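Local coordinates for putative histidinol-phosphate aminotransferase (Erwinia carotovora atroseptica, PDB 3LY1), which probably acts as a pyridoxal-phosphate-dependent aminotransferase, perhaps acting on histidinol phosphate, at the interface of chains A and B. Residues are numbered along the deposited sequence; one frame, centred on the assembly and turned at random. Chains: chain A/B, Putative histidinol-phosphate aminotransferase.

All four contacts belong to one two-fold symmetric interface, so each has a twin with the chains exchanged. Contacts 2 and 4 are neighbours, their C-alpha centres about 4 Å apart, and they share A:Arg20, A:Glu25 and B:Tyr48. Between C-alpha centres, contact 1 lies about 17 Å from contact 4, and contact 3 is 22 to 24 Å from the others. The 3-10 helix 218-220 meets the partner in contacts 1 and 4, mainly chain B's copy in contact 1 and chain A's in contact 4. In contact 3 the two helices 76-88 meet. Because B:Tyr48 is a cofactor-binding residue, contacts 2 and 4 tie the dimer to the active sites.

Contact 1: the interface of chains A and B. Residues chain A 42, 45, 220, 245-247; chain B 30, 38, 219-220, 247.
A:Ala45 and A:Phe246 hold B:Gly219 by its backbone, in a dimer interface of a class-II aminotransferase. B:Gly219 N donates to A:Ala45 O at 2.8 Å, reaching the oxygen from above the carbonyl plane, 44° out of it. A:Phe246 N, in the first turn of helix 246-255, donates to B:Gly219 O at 2.8 Å. One glycine thus gives both its N-H and its carbonyl to the partner. Next to it B:Met220, a selenomethionine, folds back at its second and third torsions. This brings its methyl CE against the methyl CB of A:Ala45 at 3.5 Å, while the same CE also touches the hydroxyl OG of A:Ser247. A:Met220 makes the matching contact, with its CE near the hydroxyl OG of B:Ser247. Farther from the glycine, A:Val42 straddles the methyl of B:Ala38, and both its branches, CG1 and CG2, lie 3.6 Å from B:Ala38 CB. B:Met30 crosses A:Val42 at about a right angle, its methyl CE 3.4 Å from A:Val42 O and also against A:Ala45 CB. A water links B:Met30 N to A:Val42 O. Behind these contacts, bonds within each chain position the groups: A:Asn245 ND2 donates to A:Met220 O at 2.7 Å, and B:Ser247 OG to B:Ala38 O at 2.8 Å.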
loop_
_atom_site.group_PDB
_atom_site.type_symbol
_atom_site.label_atom_id
_atom_site.label_comp_id
_atom_site.label_asym_id
_atom_site.label_seq_id
_atom_site.Cartn_x
_atom_site.Cartn_y
_atom_site.Cartn_z
ATOM N N VAL A 42 -12.078 -10.225 8.088
ATOM C CA VAL A 42 -10.839 -10.716 8.748
ATOM C C VAL A 42 -10.642 -12.234 8.625
ATOM O O VAL A 42 -9.530 -12.699 8.329
ATOM C CB VAL A 42 -10.724 -10.258 10.219
ATOM C CG1 VAL A 42 -9.539 -10.947 10.946
ATOM C CG2 VAL A 42 -10.625 -8.712 10.295
ATOM N N ALA A 45 -9.254 -13.050 5.235
ATOM C CA ALA A 45 -8.026 -12.322 4.848
ATOM C C ALA A 45 -6.748 -13.129 4.932
ATOM O O ALA A 45 -5.638 -12.553 4.876
ATOM C CB ALA A 45 -7.901 -10.979 5.667
HETATM N N MSE A 220 -7.845 2.453 7.053
HETATM C CA MSE A 220 -8.129 1.335 6.175
HETATM C C MSE A 220 -7.358 1.400 4.846
HETATM O O MSE A 220 -7.250 0.390 4.145
HETATM C CB MSE A 220 -9.619 1.226 5.933
HETATM C CG MSE A 220 -10.405 0.858 7.138
HETATM SE SE MSE A 220 -10.436 -1.116 7.475
HETATM C CE MSE A 220 -8.872 -1.221 8.671
ATOM N N ASN A 245 -6.150 -4.044 0.983
ATOM C CA ASN A 245 -6.430 -4.963 2.061
ATOM C C ASN A 245 -7.917 -5.348 2.112
ATOM O O ASN A 245 -8.790 -4.565 1.712
ATOM C CB ASN A 245 -5.889 -4.430 3.390
ATOM C CG ASN A 245 -6.847 -3.543 4.108
ATOM O OD1 ASN A 245 -7.738 -4.005 4.830
ATOM N ND2 ASN A 245 -6.668 -2.254 3.934
ATOM N N PHE A 246 -8.179 -6.582 2.525
ATOM C CA PHE A 246 -9.530 -7.165 2.476
ATOM C C PHE A 246 -10.560 -6.376 3.285
ATOM O O PHE A 246 -11.644 -6.124 2.813
ATOM C CB PHE A 246 -9.510 -8.615 2.973
ATOM C CG PHE A 246 -10.311 -9.554 2.140
ATOM C CD1 PHE A 246 -11.651 -9.295 1.844
ATOM C CD2 PHE A 246 -9.766 -10.754 1.726
ATOM C CE1 PHE A 246 -12.379 -10.185 1.106
ATOM C CE2 PHE A 246 -10.506 -11.659 0.989
ATOM C CZ PHE A 246 -11.801 -11.370 0.667
ATOM N N SER A 247 -10.221 -5.969 4.497
ATOM C CA SER A 247 -11.187 -5.231 5.311
ATOM C C SER A 247 -11.489 -3.878 4.675
ATOM O O SER A 247 -12.627 -3.469 4.637
ATOM C CB SER A 247 -10.681 -5.030 6.749
ATOM O OG SER A 247 -10.489 -6.286 7.362
HETATM N N MSE B 30 -5.939 -16.842 9.897
HETATM C CA MSE B 30 -4.847 -16.313 10.698
HETATM C C MSE B 30 -5.109 -16.678 12.163
HETATM O O MSE B 30 -6.212 -17.128 12.521
HETATM C CB MSE B 30 -4.699 -14.800 10.481
HETATM C CG MSE B 30 -5.802 -13.955 11.083
HETATM SE SE MSE B 30 -5.679 -12.043 10.707
HETATM C CE MSE B 30 -6.222 -12.193 8.867
ATOM N N ALA B 38 -7.272 -7.712 14.662
ATOM C CA ALA B 38 -7.711 -7.153 13.375
ATOM C C ALA B 38 -9.120 -6.605 13.455
ATOM O O ALA B 38 -9.360 -5.498 13.013
ATOM C CB ALA B 38 -7.612 -8.188 12.246
ATOM N N GLY B 219 -4.395 -11.128 2.753
ATOM C CA GLY B 219 -5.322 -10.031 2.527
ATOM C C GLY B 219 -5.138 -8.808 3.427
ATOM O O GLY B 219 -5.760 -7.783 3.213
HETATM N N MSE B 220 -4.297 -8.919 4.440
HETATM C CA MSE B 220 -4.086 -7.843 5.397
HETATM C C MSE B 220 -2.995 -6.874 4.909
HETATM O O MSE B 220 -2.954 -5.724 5.365
HETATM C CB MSE B 220 -3.707 -8.386 6.755
HETATM C CG MSE B 220 -4.874 -9.019 7.580
HETATM SE SE MSE B 220 -6.115 -7.696 8.245
HETATM C CE MSE B 220 -7.404 -7.663 6.779
ATOM N N SER B 247 -5.962 -2.678 10.841
ATOM C CA SER B 247 -6.173 -4.085 11.126
ATOM C C SER B 247 -4.944 -4.958 10.923
ATOM O O SER B 247 -4.701 -5.864 11.720
ATOM C CB SER B 247 -7.377 -4.643 10.356
ATOM O OG SER B 247 -8.562 -3.969 10.759
HETATM O O HOH W 1 -8.012 -15.301 8.337
#

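Contact 2: the interface of chains A and B. Residues chain A 20, 23, 25; chain B 48, 50.
The carboxylate oxygen OE2 of A:Glu25 takes the backbone N-H of B:Tyr48 at 2.9 Å. The donor comes on the anti side, 31° out of the carboxylate plane, and the bond is fairly straight. The same OE2 is also 2.8 Å from water 2. That water touches B:Tyr48 O and A:Arg20 NH2 as well, so it joins three groups from both chains. Water 3 gives A:Arg20 NH2 a second route to B:Tyr48 O. Both waters lie at the edge of the guanidinium, in its plane. The tyrosine ring slants across the glutamate, with CD2 of B:Tyr48 3.8 Å from A:Glu25 CG, and ring and carboxylate planes are only 22° apart. Farther along, B:Lys50 lays its aliphatic chain over one face of the A:Phe23 ring. Its CE sits over the centre, 3.7 Å from the ring centroid, while CD lies near the ring carbon CE2. The lysine turns at its last torsion, chi4 -78°, which carries NZ away from the ring centre after CE has packed. B:Tyr48 is a residue that binds pyridoxal 5'-phosphate. By holding its backbone, chain A probably sets the position of a residue that serves a cofactor site at the dimer interface.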
loop_
_atom_site.group_PDB
_atom_site.type_symbol
_atom_site.label_atom_id
_atom_site.label_comp_id
_atom_site.label_asym_id
_atom_site.label_seq_id
_atom_site.Cartn_x
_atom_site.Cartn_y
_atom_site.Cartn_z
ATOM N N ARG A 20 -8.133 14.654 19.610
ATOM C CA ARG A 20 -7.181 14.533 18.511
ATOM C C ARG A 20 -7.748 15.275 17.311
ATOM O O ARG A 20 -8.613 14.761 16.623
ATOM C CB ARG A 20 -6.971 13.042 18.203
ATOM C CG ARG A 20 -6.152 12.308 19.291
ATOM C CD ARG A 20 -6.224 10.785 19.188
ATOM N NE ARG A 20 -5.547 10.252 17.991
ATOM C CZ ARG A 20 -5.362 8.954 17.749
ATOM N NH1 ARG A 20 -5.787 8.032 18.626
ATOM N NH2 ARG A 20 -4.744 8.565 16.644
ATOM N N PHE A 23 -4.939 15.695 12.535
ATOM C CA PHE A 23 -4.627 15.021 11.261
ATOM C C PHE A 23 -5.815 14.920 10.279
ATOM O O PHE A 23 -5.811 14.071 9.372
ATOM C CB PHE A 23 -4.059 13.612 11.539
ATOM C CG PHE A 23 -2.731 13.607 12.277
ATOM C CD1 PHE A 23 -1.657 14.422 11.858
ATOM C CD2 PHE A 23 -2.536 12.765 13.366
ATOM C CE1 PHE A 23 -0.426 14.383 12.541
ATOM C CE2 PHE A 23 -1.331 12.735 14.059
ATOM C CZ PHE A 23 -0.285 13.547 13.661
ATOM N N GLU A 25 -8.619 13.682 10.481
ATOM C CA GLU A 25 -9.336 12.416 10.518
ATOM C C GLU A 25 -10.779 12.734 10.831
ATOM O O GLU A 25 -11.068 13.716 11.514
ATOM C CB GLU A 25 -8.724 11.476 11.573
ATOM C CG GLU A 25 -7.211 11.245 11.329
ATOM C CD GLU A 25 -6.428 10.850 12.580
ATOM O OE1 GLU A 25 -6.636 11.460 13.659
ATOM O OE2 GLU A 25 -5.566 9.946 12.466
ATOM N N TYR B 48 -5.415 7.201 11.454
ATOM C CA TYR B 48 -4.198 6.553 10.998
ATOM C C TYR B 48 -3.501 5.820 12.184
ATOM O O TYR B 48 -3.431 6.338 13.286
ATOM C CB TYR B 48 -3.258 7.612 10.428
ATOM C CG TYR B 48 -3.807 8.366 9.255
ATOM C CD1 TYR B 48 -3.795 7.802 7.995
ATOM C CD2 TYR B 48 -4.308 9.664 9.388
ATOM C CE1 TYR B 48 -4.252 8.485 6.915
ATOM C CE2 TYR B 48 -4.792 10.359 8.289
ATOM C CZ TYR B 48 -4.781 9.751 7.048
ATOM O OH TYR B 48 -5.263 10.398 5.909
ATOM N N LYS B 50 -0.627 5.576 13.457
ATOM C CA LYS B 50 0.732 6.159 13.425
ATOM C C LYS B 50 1.591 5.539 14.517
ATOM O O LYS B 50 2.677 4.989 14.212
ATOM C CB LYS B 50 0.713 7.683 13.507
ATOM C CG LYS B 50 0.492 8.379 12.154
ATOM C CD LYS B 50 0.157 9.835 12.373
ATOM C CE LYS B 50 -0.427 10.486 11.142
ATOM N NZ LYS B 50 0.680 10.766 10.248
HETATM O O HOH W 2 -3.481 9.056 14.057
HETATM O O HOH W 3 -3.565 5.658 15.954
#

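Contact 3: the interface of chains A and B. Residues chain A 82, 86, 238-240; chain B 82, 86, 238, 240.
This is a symmetric helix-to-helix contact within the dimer interface, where helix 76-88 of each chain meets its twin and probably contributes to holding the two subunits together. A:Arg82 and B:Arg82 arrive from opposite directions and stack their guanidinium groups face to face, with the planes 4° apart. NH2 of A:Arg82 lies 3.3 Å from NH2 of B:Arg82. Like charges stacked this way need compensation, which each chain appears to supply largely from its own Glu86 and Tyr238 carbonyl, with the partner's carbonyl adding to it. In chain A, NH1 and NH2 of A:Arg82 both donate end-on to the carbonyl oxygen of A:Tyr238, NH1 at 2.8 Å. Both bonds lie in the carbonyl plane. NH1 of A:Arg82 also makes a salt bridge to A:Glu86 OE2 at 3.0 Å, meeting the carboxylate from above its plane. These bonds fix the rotation of the guanidinium. The bend at the third torsion of A:Arg82, chi3 52°, turns the group into this stack. Chain B repeats the pattern. B:Tyr238 O sits 3.3 Å above the A:Arg82 guanidinium plane. The OE1 atoms of A:Glu86 and B:Glu86 come together at a doubtfully short separation, their carboxylates turned steeply to each other. Beside them, A:Glu86 OE2 lies 3.7 Å from ring carbon CD1 of B:Tyr238.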
loop_
_atom_site.group_PDB
_atom_site.type_symbol
_atom_site.label_atom_id
_atom_site.label_comp_id
_atom_site.label_asym_id
_atom_site.label_seq_id
_atom_site.Cartn_x
_atom_site.Cartn_y
_atom_site.Cartn_z
ATOM N N ARG A 82 2.148 9.785 -5.141
ATOM C CA ARG A 82 3.445 9.198 -5.499
ATOM C C ARG A 82 3.464 8.638 -6.912
ATOM O O ARG A 82 4.317 8.995 -7.711
ATOM C CB ARG A 82 3.908 8.134 -4.488
ATOM C CG ARG A 82 5.365 7.698 -4.777
ATOM C CD ARG A 82 5.821 6.480 -3.949
ATOM N NE ARG A 82 4.859 5.405 -4.086
ATOM C CZ ARG A 82 4.717 4.648 -5.160
ATOM N NH1 ARG A 82 5.487 4.801 -6.256
ATOM N NH2 ARG A 82 3.771 3.752 -5.165
ATOM N N GLU A 86 5.645 9.923 -10.053
ATOM C CA GLU A 86 6.660 9.036 -10.661
ATOM C C GLU A 86 6.383 8.800 -12.150
ATOM O O GLU A 86 7.308 8.724 -12.981
ATOM C CB GLU A 86 6.755 7.701 -9.870
ATOM C CG GLU A 86 7.496 7.849 -8.516
ATOM C CD GLU A 86 7.759 6.497 -7.836
ATOM O OE1 GLU A 86 7.788 5.470 -8.543
ATOM O OE2 GLU A 86 7.929 6.463 -6.610
ATOM N N TYR A 238 3.877 2.143 -11.406
ATOM C CA TYR A 238 4.550 2.653 -10.209
ATOM C C TYR A 238 3.882 2.274 -8.907
ATOM O O TYR A 238 4.225 2.810 -7.844
ATOM C CB TYR A 238 4.795 4.159 -10.333
ATOM C CG TYR A 238 5.633 4.411 -11.544
ATOM C CD1 TYR A 238 7.002 4.218 -11.518
ATOM C CD2 TYR A 238 5.052 4.749 -12.746
ATOM C CE1 TYR A 238 7.772 4.386 -12.655
ATOM C CE2 TYR A 238 5.820 4.897 -13.881
ATOM C CZ TYR A 238 7.164 4.717 -13.815
ATOM O OH TYR A 238 7.904 4.889 -14.955
ATOM N N VAL A 239 2.963 1.310 -8.985
ATOM C CA VAL A 239 2.404 0.632 -7.806
ATOM C C VAL A 239 2.545 -0.875 -8.059
ATOM O O VAL A 239 2.758 -1.303 -9.208
ATOM C CB VAL A 239 0.927 1.007 -7.520
ATOM C CG1 VAL A 239 0.808 2.493 -7.200
ATOM C CG2 VAL A 239 0.016 0.601 -8.682
ATOM N N ALA A 240 2.509 -1.660 -6.987
ATOM C CA ALA A 240 2.679 -3.112 -7.091
ATOM C C ALA A 240 1.284 -3.743 -7.224
ATOM O O ALA A 240 0.740 -4.418 -6.324
ATOM C CB ALA A 240 3.467 -3.675 -5.895
ATOM N N ARG B 82 9.121 -3.703 -5.418
ATOM C CA ARG B 82 9.038 -2.513 -6.280
ATOM C C ARG B 82 9.990 -1.405 -5.817
ATOM O O ARG B 82 10.754 -0.859 -6.613
ATOM C CB ARG B 82 7.611 -1.959 -6.340
ATOM C CG ARG B 82 7.486 -0.804 -7.327
ATOM C CD ARG B 82 6.129 -0.114 -7.324
ATOM N NE ARG B 82 5.762 0.280 -5.976
ATOM C CZ ARG B 82 6.306 1.275 -5.286
ATOM N NH1 ARG B 82 7.254 2.044 -5.813
ATOM N NH2 ARG B 82 5.891 1.484 -4.039
ATOM N N GLU B 86 13.116 0.199 -7.704
ATOM C CA GLU B 86 13.132 1.623 -8.041
ATOM C C GLU B 86 14.328 2.361 -7.430
ATOM O O GLU B 86 14.876 3.266 -8.050
ATOM C CB GLU B 86 11.817 2.325 -7.708
ATOM C CG GLU B 86 10.627 1.803 -8.555
ATOM C CD GLU B 86 9.359 2.632 -8.396
ATOM O OE1 GLU B 86 9.451 3.786 -7.937
ATOM O OE2 GLU B 86 8.267 2.122 -8.726
ATOM N N TYR B 238 10.700 5.654 -2.326
ATOM C CA TYR B 238 9.833 5.098 -3.354
ATOM C C TYR B 238 8.584 4.433 -2.808
ATOM O O TYR B 238 7.923 3.721 -3.525
ATOM C CB TYR B 238 10.637 4.169 -4.222
ATOM C CG TYR B 238 11.733 4.933 -4.832
ATOM C CD1 TYR B 238 11.490 5.755 -5.900
ATOM C CD2 TYR B 238 12.991 4.946 -4.267
ATOM C CE1 TYR B 238 12.500 6.507 -6.464
ATOM C CE2 TYR B 238 14.011 5.724 -4.823
ATOM C CZ TYR B 238 13.749 6.496 -5.898
ATOM O OH TYR B 238 14.757 7.261 -6.444
ATOM N N ALA B 240 5.060 5.716 -0.153
ATOM C CA ALA B 240 4.392 6.885 0.429
ATOM C C ALA B 240 4.388 6.748 1.949
ATOM O O ALA B 240 3.322 6.600 2.584
ATOM C CB ALA B 240 2.915 7.069 -0.126
#

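Contact 4: the interface of chains A and B. Residues chain A 20, 25, 218-219; chain B 46-48.
B:Arg47, in a loop of this class-II aminotransferase, reaches across the dimer interface between A:Arg20 and A:Glu25. These three residues bury most of the surface here. The B:Arg47 chain is extended from CG to NE, and the turn at its last torsion, chi4 -98°, brings NH1 round to the carboxylate. NH1 forms a salt bridge with A:Glu25 OE1 at 2.9 Å. The oxygen lies in the guanidinium plane, yet NH1 meets it from above the carboxylate plane, 40° out of it. The two side chains cross at about a right angle. A weak bond from the same NH1 reaches A:Arg20 O, and water 6 joins B:Arg47 NH2 to that carbonyl. With the second oxygen of A:Glu25 held by the B:Tyr48 amide, the carboxylate is tied at both ends and its rotation is restricted. A:Arg20 packs against the aliphatic part of B:Arg47. CD of B:Arg47 lies over the centre of the A:Arg20 guanidinium, 3.5 Å from CZ. The two guanidinium planes are 33° apart, and the nearby carboxylate probably offsets their like charges. Beyond the glutamate, the A:Ala218 methyl CB sits over one face of the phenol ring of B:Tyr48, 3.6 Å from its centroid. The same CB touches the B:Asn46 carbonyl O at 3.4 Å. A:Gly219 follows in the 3-10 helix 218-220, its CA 3.3 Å from B:Arg47 O.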
loop_
_atom_site.group_PDB
_atom_site.type_symbol
_atom_site.label_atom_id
_atom_site.label_comp_id
_atom_site.label_asym_id
_atom_site.label_seq_id
_atom_site.Cartn_x
_atom_site.Cartn_y
_atom_site.Cartn_z
ATOM N N ARG A 20 -8.133 14.654 19.610
ATOM C CA ARG A 20 -7.181 14.533 18.511
ATOM C C ARG A 20 -7.748 15.275 17.311
ATOM O O ARG A 20 -8.613 14.761 16.623
ATOM C CB ARG A 20 -6.971 13.042 18.203
ATOM C CG ARG A 20 -6.152 12.308 19.291
ATOM C CD ARG A 20 -6.224 10.785 19.188
ATOM N NE ARG A 20 -5.547 10.252 17.991
ATOM C CZ ARG A 20 -5.362 8.954 17.749
ATOM N NH1 ARG A 20 -5.787 8.032 18.626
ATOM N NH2 ARG A 20 -4.744 8.565 16.644
ATOM N N GLU A 25 -8.619 13.682 10.481
ATOM C CA GLU A 25 -9.336 12.416 10.518
ATOM C C GLU A 25 -10.779 12.734 10.831
ATOM O O GLU A 25 -11.068 13.716 11.514
ATOM C CB GLU A 25 -8.724 11.476 11.573
ATOM C CG GLU A 25 -7.211 11.245 11.329
ATOM C CD GLU A 25 -6.428 10.850 12.580
ATOM O OE1 GLU A 25 -6.636 11.460 13.659
ATOM O OE2 GLU A 25 -5.566 9.946 12.466
ATOM N N ALA A 218 -9.538 6.467 7.264
ATOM C CA ALA A 218 -8.118 6.792 7.148
ATOM C C ALA A 218 -7.260 5.549 7.397
ATOM O O ALA A 218 -6.415 5.263 6.617
ATOM C CB ALA A 218 -7.704 7.951 8.110
ATOM N N GLY A 219 -7.531 4.792 8.456
ATOM C CA GLY A 219 -6.668 3.660 8.798
ATOM C C GLY A 219 -6.884 2.419 7.956
ATOM O O GLY A 219 -6.207 1.434 8.152
ATOM N N ASN B 46 -10.909 4.892 11.783
ATOM C CA ASN B 46 -11.139 6.266 11.314
ATOM C C ASN B 46 -9.876 7.139 11.409
ATOM O O ASN B 46 -9.809 8.199 10.781
ATOM C CB ASN B 46 -12.329 6.947 11.986
ATOM C CG ASN B 46 -12.197 7.012 13.513
ATOM O OD1 ASN B 46 -11.942 5.988 14.143
ATOM N ND2 ASN B 46 -12.342 8.216 14.096
ATOM N N ARG B 47 -8.890 6.657 12.174
ATOM C CA ARG B 47 -7.614 7.312 12.370
ATOM C C ARG B 47 -6.481 6.505 11.801
ATOM O O ARG B 47 -6.547 5.298 11.699
ATOM C CB ARG B 47 -7.385 7.504 13.871
ATOM C CG ARG B 47 -8.571 8.180 14.536
ATOM C CD ARG B 47 -8.200 8.996 15.764
ATOM N NE ARG B 47 -9.408 9.638 16.313
ATOM C CZ ARG B 47 -9.775 10.903 16.090
ATOM N NH1 ARG B 47 -9.053 11.741 15.325
ATOM N NH2 ARG B 47 -10.891 11.343 16.627
ATOM N N TYR B 48 -5.415 7.201 11.454
ATOM C CA TYR B 48 -4.198 6.553 10.998
ATOM C C TYR B 48 -3.501 5.820 12.184
ATOM O O TYR B 48 -3.431 6.338 13.286
ATOM C CB TYR B 48 -3.258 7.612 10.428
ATOM C CG TYR B 48 -3.807 8.366 9.255
ATOM C CD1 TYR B 48 -3.795 7.802 7.995
ATOM C CD2 TYR B 48 -4.308 9.664 9.388
ATOM C CE1 TYR B 48 -4.252 8.485 6.915
ATOM C CE2 TYR B 48 -4.792 10.359 8.289
ATOM C CZ TYR B 48 -4.781 9.751 7.048
ATOM O OH TYR B 48 -5.263 10.398 5.909
HETATM O O HOH W 4 -3.481 9.056 14.057
HETATM O O HOH W 5 -3.565 5.658 15.954
HETATM O O HOH W 6 -11.486 14.172 17.044
#